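Fructokinase (Silicibacter sp., PDB 3C8U) probably phosphorylates fructose using ATP, as a putative fructokinase of the P-loop kinase type associated with a fructose transport system. Local coordinates at residues A30-G34 against L161-L165; V56-G60 against E130-L134; F61-N65 against R76-P80. All blocks are in the same frame, centred on the assembly; numbering follows the deposited sequence.

Contact 1. Residues A30-G34 against L161-L165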
loop_
_atom_site.group_PDB
_atom_site.type_symbol
_atom_site.label_atom_id
_atom_site.label_comp_id
_atom_site.label_asym_id
_atom_site.label_seq_id
_atom_site.Cartn_x
_atom_site.Cartn_y
_atom_site.Cartn_z
ATOM N N ALA A 30 6.436 -1.509 3.933
ATOM C CA ALA A 30 7.166 -0.309 4.296
ATOM C C ALA A 30 7.876 0.205 3.041
ATOM O O ALA A 30 7.994 -0.528 2.050
ATOM C CB ALA A 30 8.165 -0.595 5.438
ATOM N N PRO A 31 8.302 1.480 3.057
ATOM C CA PRO A 31 9.128 1.984 1.975
ATOM C C PRO A 31 10.323 1.073 1.745
ATOM O O PRO A 31 11.050 0.706 2.674
ATOM C CB PRO A 31 9.570 3.371 2.476
ATOM C CG PRO A 31 8.541 3.754 3.499
ATOM C CD PRO A 31 8.178 2.448 4.160
ATOM N N GLY A 32 10.470 0.713 0.479
ATOM C CA GLY A 32 11.537 -0.162 0.017
ATOM C C GLY A 32 11.186 -1.627 0.068
ATOM O O GLY A 32 12.023 -2.477 -0.204
ATOM N N SER A 33 9.954 -1.935 0.447
ATOM C CA SER A 33 9.579 -3.352 0.667
ATOM C C SER A 33 9.336 -4.103 -0.648
ATOM O O SER A 33 9.274 -5.331 -0.678
ATOM C CB SER A 33 8.358 -3.487 1.565
ATOM O OG SER A 33 7.202 -2.948 0.946
ATOM N N GLY A 34 9.183 -3.343 -1.717
ATOM C CA GLY A 34 8.865 -3.916 -3.046
ATOM C C GLY A 34 7.494 -4.587 -3.085
ATOM O O GLY A 34 7.281 -5.621 -3.717
ATOM N N LEU A 161 15.651 -3.207 3.923
ATOM C CA LEU A 161 14.897 -2.013 3.443
ATOM C C LEU A 161 15.862 -0.887 3.128
ATOM O O LEU A 161 15.738 -0.158 2.132
ATOM C CB LEU A 161 13.876 -1.520 4.476
ATOM C CG LEU A 161 12.635 -2.391 4.689
ATOM C CD1 LEU A 161 11.741 -1.823 5.825
ATOM C CD2 LEU A 161 11.830 -2.560 3.395
ATOM N N GLU A 162 16.847 -0.764 3.996
ATOM C CA GLU A 162 17.800 0.335 3.889
ATOM C C GLU A 162 18.606 0.220 2.595
ATOM O O GLU A 162 18.740 1.163 1.843
ATOM C CB GLU A 162 18.765 0.345 5.077
ATOM C CG GLU A 162 19.499 1.649 5.173
ATOM C CD GLU A 162 20.316 1.782 6.449
ATOM O OE1 GLU A 162 19.959 1.173 7.485
ATOM O OE2 GLU A 162 21.328 2.501 6.408
ATOM N N ALA A 163 19.160 -0.962 2.388
ATOM C CA ALA A 163 19.966 -1.244 1.196
ATOM C C ALA A 163 19.165 -0.986 -0.051
ATOM O O ALA A 163 19.655 -0.461 -1.039
ATOM C CB ALA A 163 20.482 -2.691 1.204
ATOM N N ARG A 164 17.893 -1.325 0.010
ATOM C CA ARG A 164 17.042 -1.197 -1.174
ATOM C C ARG A 164 16.715 0.237 -1.447
ATOM O O ARG A 164 16.693 0.680 -2.586
ATOM C CB ARG A 164 15.770 -2.002 -1.011
ATOM C CG ARG A 164 16.077 -3.422 -0.922
ATOM C CD ARG A 164 14.858 -4.223 -1.187
ATOM N NE ARG A 164 14.978 -5.568 -0.656
ATOM C CZ ARG A 164 13.940 -6.329 -0.344
ATOM N NH1 ARG A 164 12.697 -5.864 -0.499
ATOM N NH2 ARG A 164 14.156 -7.544 0.136
ATOM N N LEU A 165 16.548 0.984 -0.365
ATOM C CA LEU A 165 16.280 2.423 -0.452
ATOM C C LEU A 165 17.493 3.184 -0.948
ATOM O O LEU A 165 17.369 4.124 -1.728
ATOM C CB LEU A 165 15.775 2.979 0.882
ATOM C CG LEU A 165 14.337 2.526 1.183
ATOM C CD1 LEU A 165 13.920 2.774 2.639
ATOM C CD2 LEU A 165 13.372 3.169 0.219
#
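Two leucines of helix 158-171 close around a tight loop that follows strand 23-28. Leu161 and Leu165, one helical turn apart and both in the mt rotamer, have CA-to-CB bonds that run sideways to residues 30-34, yet their methyl groups reach the backbone of residues 30-33. Leu161 touches four residues in a row, Ala30 to Ser33: its CD1 meets Ala30 CB at 3.8 Å, while its CD2 lies 3.4 Å from Pro31 O and 3.5 Å from Ser33 N. Leu165 CD1 comes within 3.5 Å of Pro31 O and 4.4 Å of Pro31 CB, and Leu165 CD2 is 3.8 Å from Gly32 CA. Pro31 O is thus enclosed by methyl groups and has no polar partner. The loop can lie this close because Gly32 carries no side chain; a CB there would clash with Leu165 CG. Its positive phi separately suits glycine in the type II turn from Ala30 to Ser33, closed by Ser33 N to Ala30 O at 2.9 Å. The p rotamer of Ser33 turns its hydroxyl back on the same acceptor, OG donating to Ala30 O at 2.8 Å. At the solvent side Arg164, extended beyond its m chi1, makes a weak hydrogen bond from NH1 to Gly32 O at 3.5 Å. Outside the two segments, Pro31 also touches Ile194 of helix 186-195. The loop between strand 23-28 and helix 36-48 matches the Walker A pattern, with Gly29, Gly34, Lys35 and Ser36 as its signature residues, consistent with the phosphate-binding P-loop of a nucleotide-dependent kinase.

Contact 2. Residues V56-G60 against E130-L134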
loop_
_atom_site.group_PDB
_atom_site.type_symbol
_atom_site.label_atom_id
_atom_site.label_comp_id
_atom_site.label_asym_id
_atom_site.label_seq_id
_atom_site.Cartn_x
_atom_site.Cartn_y
_atom_site.Cartn_z
ATOM N N VAL A 56 -4.914 -1.950 -6.058
ATOM C CA VAL A 56 -5.285 -0.541 -5.858
ATOM C C VAL A 56 -4.247 0.100 -4.916
ATOM O O VAL A 56 -4.229 -0.154 -3.709
ATOM C CB VAL A 56 -6.709 -0.403 -5.289
ATOM C CG1 VAL A 56 -7.025 1.121 -4.936
ATOM C CG2 VAL A 56 -7.758 -1.023 -6.250
ATOM N N PRO A 57 -3.324 0.897 -5.459
ATOM C CA PRO A 57 -2.385 1.523 -4.523
ATOM C C PRO A 57 -2.938 2.712 -3.758
ATOM O O PRO A 57 -3.782 3.467 -4.267
ATOM C CB PRO A 57 -1.268 2.012 -5.443
ATOM C CG PRO A 57 -1.486 1.341 -6.708
ATOM C CD PRO A 57 -2.909 1.117 -6.845
HETATM N N MSE A 58 -2.419 2.886 -2.551
HETATM C CA MSE A 58 -2.764 4.048 -1.704
HETATM C C MSE A 58 -2.005 5.325 -2.063
HETATM O O MSE A 58 -2.378 6.383 -1.645
HETATM C CB MSE A 58 -2.667 3.731 -0.197
HETATM C CG MSE A 58 -1.357 3.750 0.460
HETATM SE SE MSE A 58 -1.464 3.981 2.476
HETATM C CE MSE A 58 -1.804 5.814 2.540
ATOM N N ASP A 59 -0.998 5.211 -2.911
ATOM C CA ASP A 59 -0.072 6.327 -3.165
ATOM C C ASP A 59 -0.757 7.548 -3.777
ATOM O O ASP A 59 -0.289 8.689 -3.650
ATOM C CB ASP A 59 1.097 5.897 -4.082
ATOM C CG ASP A 59 2.284 5.361 -3.308
ATOM O OD1 ASP A 59 2.345 5.527 -2.061
ATOM O OD2 ASP A 59 3.184 4.790 -3.959
ATOM N N GLY A 60 -1.849 7.278 -4.466
ATOM C CA GLY A 60 -2.609 8.321 -5.175
ATOM C C GLY A 60 -3.192 9.322 -4.205
ATOM O O GLY A 60 -3.702 10.373 -4.589
ATOM N N GLU A 130 -2.855 -1.851 -1.589
ATOM C CA GLU A 130 -1.466 -1.900 -1.195
ATOM C C GLU A 130 -0.990 -0.543 -0.721
ATOM O O GLU A 130 -1.268 0.485 -1.311
ATOM C CB GLU A 130 -0.562 -2.508 -2.295
ATOM C CG GLU A 130 -0.246 -1.608 -3.433
ATOM C CD GLU A 130 0.781 -2.166 -4.392
ATOM O OE1 GLU A 130 1.242 -3.304 -4.200
ATOM O OE2 GLU A 130 1.086 -1.465 -5.381
ATOM N N GLY A 131 -0.301 -0.569 0.408
ATOM C CA GLY A 131 0.290 0.665 0.990
ATOM C C GLY A 131 1.169 0.428 2.194
ATOM O O GLY A 131 1.315 -0.675 2.669
ATOM N N ASN A 132 1.703 1.505 2.736
ATOM C CA ASN A 132 2.586 1.410 3.888
ATOM C C ASN A 132 1.851 1.404 5.227
ATOM O O ASN A 132 2.393 0.955 6.222
ATOM C CB ASN A 132 3.618 2.544 3.831
ATOM C CG ASN A 132 4.510 2.441 2.609
ATOM O OD1 ASN A 132 4.920 1.333 2.219
ATOM N ND2 ASN A 132 4.811 3.561 2.002
ATOM N N TYR A 133 0.629 1.946 5.239
ATOM C CA TYR A 133 -0.097 2.225 6.494
ATOM C C TYR A 133 -1.425 1.506 6.645
ATOM O O TYR A 133 -2.372 2.078 7.179
ATOM C CB TYR A 133 -0.308 3.745 6.664
ATOM C CG TYR A 133 0.998 4.501 6.536
ATOM C CD1 TYR A 133 2.029 4.295 7.449
ATOM C CD2 TYR A 133 1.218 5.384 5.493
ATOM C CE1 TYR A 133 3.240 4.961 7.321
ATOM C CE2 TYR A 133 2.426 6.049 5.362
ATOM C CZ TYR A 133 3.429 5.836 6.276
ATOM O OH TYR A 133 4.635 6.502 6.139
ATOM N N LEU A 134 -1.465 0.237 6.215
ATOM C CA LEU A 134 -2.708 -0.539 6.204
ATOM C C LEU A 134 -2.941 -1.370 7.450
ATOM O O LEU A 134 -4.040 -1.894 7.657
ATOM C CB LEU A 134 -2.804 -1.405 4.951
ATOM C CG LEU A 134 -2.696 -0.635 3.607
ATOM C CD1 LEU A 134 -3.090 -1.601 2.466
ATOM C CD2 LEU A 134 -3.519 0.687 3.546
#
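Glu130 joins the two segments as parallel strands, bridging to Pro57 with CA atoms 4.9 Å apart. Its N donates to Val56 O at 3.0 Å and its O accepts from Met58 N at 2.9 Å, so the peptides either side of Pro57 are both used; the proline adds a CA-H...O contact, CA to Glu130 O at 3.6 Å. The Glu130 carboxylate turns to Ser36 and Ser39. At Gly131 the bare CA lies 3.5 Å from Met58 CG, where a CB would clash. Asn132 then leaves the sheet, its N 4.0 Å from SE of Met58, a selenomethionine, while its OD1 accepts from Lys35. Tyr133 offers its ring edge to the selenomethionine methyl, CD2 to Met58 CE at 4.2 Å, and Leu134 closes the pocket with CD2 4.0 Å from Met58 SE. Strand 53-57 forms one edge of the five-stranded sheet, with 126-131 between it and 23-28; Phe88 of helix 85-97 covers Met58 and Leu134, and Tyr103 of strand 101-107 touches Val56 and Pro57.

Contact 3. Residues F61-N65 against R76-P80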
loop_
_atom_site.group_PDB
_atom_site.type_symbol
_atom_site.label_atom_id
_atom_site.label_comp_id
_atom_site.label_asym_id
_atom_site.label_seq_id
_atom_site.Cartn_x
_atom_site.Cartn_y
_atom_site.Cartn_z
ATOM N N PHE A 61 -3.094 8.975 -2.928
ATOM C CA PHE A 61 -3.698 9.759 -1.853
ATOM C C PHE A 61 -2.731 10.652 -1.125
ATOM O O PHE A 61 -3.075 11.272 -0.130
ATOM C CB PHE A 61 -4.488 8.850 -0.903
ATOM C CG PHE A 61 -5.783 8.411 -1.520
ATOM C CD1 PHE A 61 -6.906 9.214 -1.413
ATOM C CD2 PHE A 61 -5.833 7.276 -2.318
ATOM C CE1 PHE A 61 -8.069 8.864 -2.030
ATOM C CE2 PHE A 61 -7.001 6.924 -2.957
ATOM C CZ PHE A 61 -8.119 7.709 -2.816
ATOM N N HIS A 62 -1.519 10.745 -1.656
ATOM C CA HIS A 62 -0.607 11.776 -1.163
ATOM C C HIS A 62 -1.276 13.123 -1.354
ATOM O O HIS A 62 -1.915 13.404 -2.379
ATOM C CB HIS A 62 0.693 11.860 -1.965
ATOM C CG HIS A 62 1.750 10.892 -1.578
ATOM N ND1 HIS A 62 1.884 9.668 -2.191
ATOM C CD2 HIS A 62 2.790 11.000 -0.710
ATOM C CE1 HIS A 62 2.944 9.047 -1.693
ATOM N NE2 HIS A 62 3.524 9.844 -0.815
ATOM N N LEU A 63 -1.061 13.993 -0.385
ATOM C CA LEU A 63 -1.384 15.405 -0.582
ATOM C C LEU A 63 -0.410 16.000 -1.585
ATOM O O LEU A 63 0.733 15.559 -1.685
ATOM C CB LEU A 63 -1.243 16.172 0.732
ATOM C CG LEU A 63 -2.237 15.839 1.828
ATOM C CD1 LEU A 63 -2.064 16.874 2.971
ATOM C CD2 LEU A 63 -3.633 15.836 1.267
ATOM N N ASP A 64 -0.846 17.061 -2.265
ATOM C CA ASP A 64 0.033 17.777 -3.199
ATOM C C ASP A 64 1.032 18.612 -2.415
ATOM O O ASP A 64 0.768 19.062 -1.301
ATOM C CB ASP A 64 -0.771 18.681 -4.127
ATOM C CG ASP A 64 0.059 19.234 -5.291
ATOM O OD1 ASP A 64 0.269 18.485 -6.280
ATOM O OD2 ASP A 64 0.416 20.430 -5.244
ATOM N N ASN A 65 2.164 18.857 -3.043
ATOM C CA ASN A 65 3.232 19.659 -2.437
ATOM C C ASN A 65 2.746 21.059 -2.055
ATOM O O ASN A 65 3.257 21.680 -1.132
ATOM C CB ASN A 65 4.432 19.767 -3.398
ATOM C CG ASN A 65 5.142 18.474 -3.552
ATOM O OD1 ASN A 65 4.871 17.533 -2.807
ATOM N ND2 ASN A 65 6.058 18.391 -4.523
ATOM N N ARG A 76 8.851 15.603 4.795
ATOM C CA ARG A 76 8.382 14.318 5.335
ATOM C C ARG A 76 7.336 13.654 4.431
ATOM O O ARG A 76 6.611 12.735 4.837
ATOM C CB ARG A 76 7.786 14.515 6.730
ATOM C CG ARG A 76 8.795 14.644 7.851
ATOM C CD ARG A 76 8.102 15.201 9.097
ATOM N NE ARG A 76 7.043 14.335 9.615
ATOM C CZ ARG A 76 7.310 13.163 10.160
ATOM N NH1 ARG A 76 8.574 12.783 10.224
ATOM N NH2 ARG A 76 6.356 12.384 10.622
ATOM N N LYS A 77 7.255 14.131 3.203
ATOM C CA LYS A 77 6.346 13.526 2.230
ATOM C C LYS A 77 6.548 12.042 2.229
ATOM O O LYS A 77 7.660 11.558 2.081
ATOM C CB LYS A 77 6.538 14.068 0.825
ATOM C CG LYS A 77 5.439 13.656 -0.140
ATOM C CD LYS A 77 5.495 14.470 -1.434
ATOM C CE LYS A 77 4.381 14.068 -2.388
ATOM N NZ LYS A 77 4.270 14.880 -3.607
ATOM N N GLY A 78 5.459 11.316 2.437
ATOM C CA GLY A 78 5.526 9.874 2.578
ATOM C C GLY A 78 5.102 9.418 3.946
ATOM O O GLY A 78 4.669 8.281 4.128
ATOM N N ALA A 79 5.253 10.309 4.906
ATOM C CA ALA A 79 4.777 10.069 6.271
ATOM C C ALA A 79 3.246 10.027 6.289
ATOM O O ALA A 79 2.583 10.622 5.421
ATOM C CB ALA A 79 5.310 11.157 7.251
ATOM N N PRO A 80 2.664 9.361 7.292
ATOM C CA PRO A 80 1.215 9.169 7.274
ATOM C C PRO A 80 0.463 10.491 7.183
ATOM O O PRO A 80 -0.562 10.592 6.524
ATOM C CB PRO A 80 0.920 8.484 8.609
ATOM C CG PRO A 80 2.180 8.007 9.134
ATOM C CD PRO A 80 3.316 8.654 8.407
HETATM O O HOH W 1 1.330 14.546 -4.268
#
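A type II beta turn, Arg76 to Ala79, packs against the loop that leads from strand 53-57 into the short helix 65-68, at the surface of what is probably a P-loop kinase fold. The turn is closed by Ala79 N to Arg76 O at 2.8 Å, with Lys77 and Gly78 at its corners; Gly78 takes a positive phi, at which a side chain would jam against the preceding carbonyl. On the other side, Asp64 is the N-cap of helix 65-68. Van der Waals contacts centre on His62, whose CA-to-CB bond points at the turn: its CD2 lies 3.8 Å from Lys77 CG, and Gly78 CA sits at the ring edge, 3.9 Å from His62 NE2. The imidazole is held in place from outside the two segments, ND1 bonding to Asp59 O and the ring stacking on Phe106. The polar contacts converge on Lys77, whose side chain is trans throughout and so spans the gap to the opposite loop. Its ammonium group also makes a salt bridge to Asp111, whose carboxylate binds Asn65 ND2 as well, so that lysine, asparagine and aspartate form one small polar cluster. Water mediates a further link: it donates to Leu63 O at 2.8 Å and accepts from Lys77 NZ at 3.0 Å. The direct bond across the contact runs from Lys77 NZ to Asn65 OD1 at 2.8 Å.

From the N terminus, residues 30-34 open the widest loop, which contact 1 closes only at 161-165, uniting the probable P-loop with helix 158-171. Within it, 56-60 opens the loop that contact 2 shuts at 130-134, pairing strand 53-57 with 126-131. Residues 61-65 follow at once, and contact 3 closes the smallest loop at 76-80, around helix 65-68. The three loops therefore nest in order and none cross. Segment 130-134 links the set: Asn132 OD1 lies 3.3 Å from Ala30 C of contact 1, and Tyr133 OH is 2.7 Å from Gly78 O of contact 3, a probable hydrogen bond. Contacts 1 and 3 stay apart, their nearest atoms about 6 Å distant.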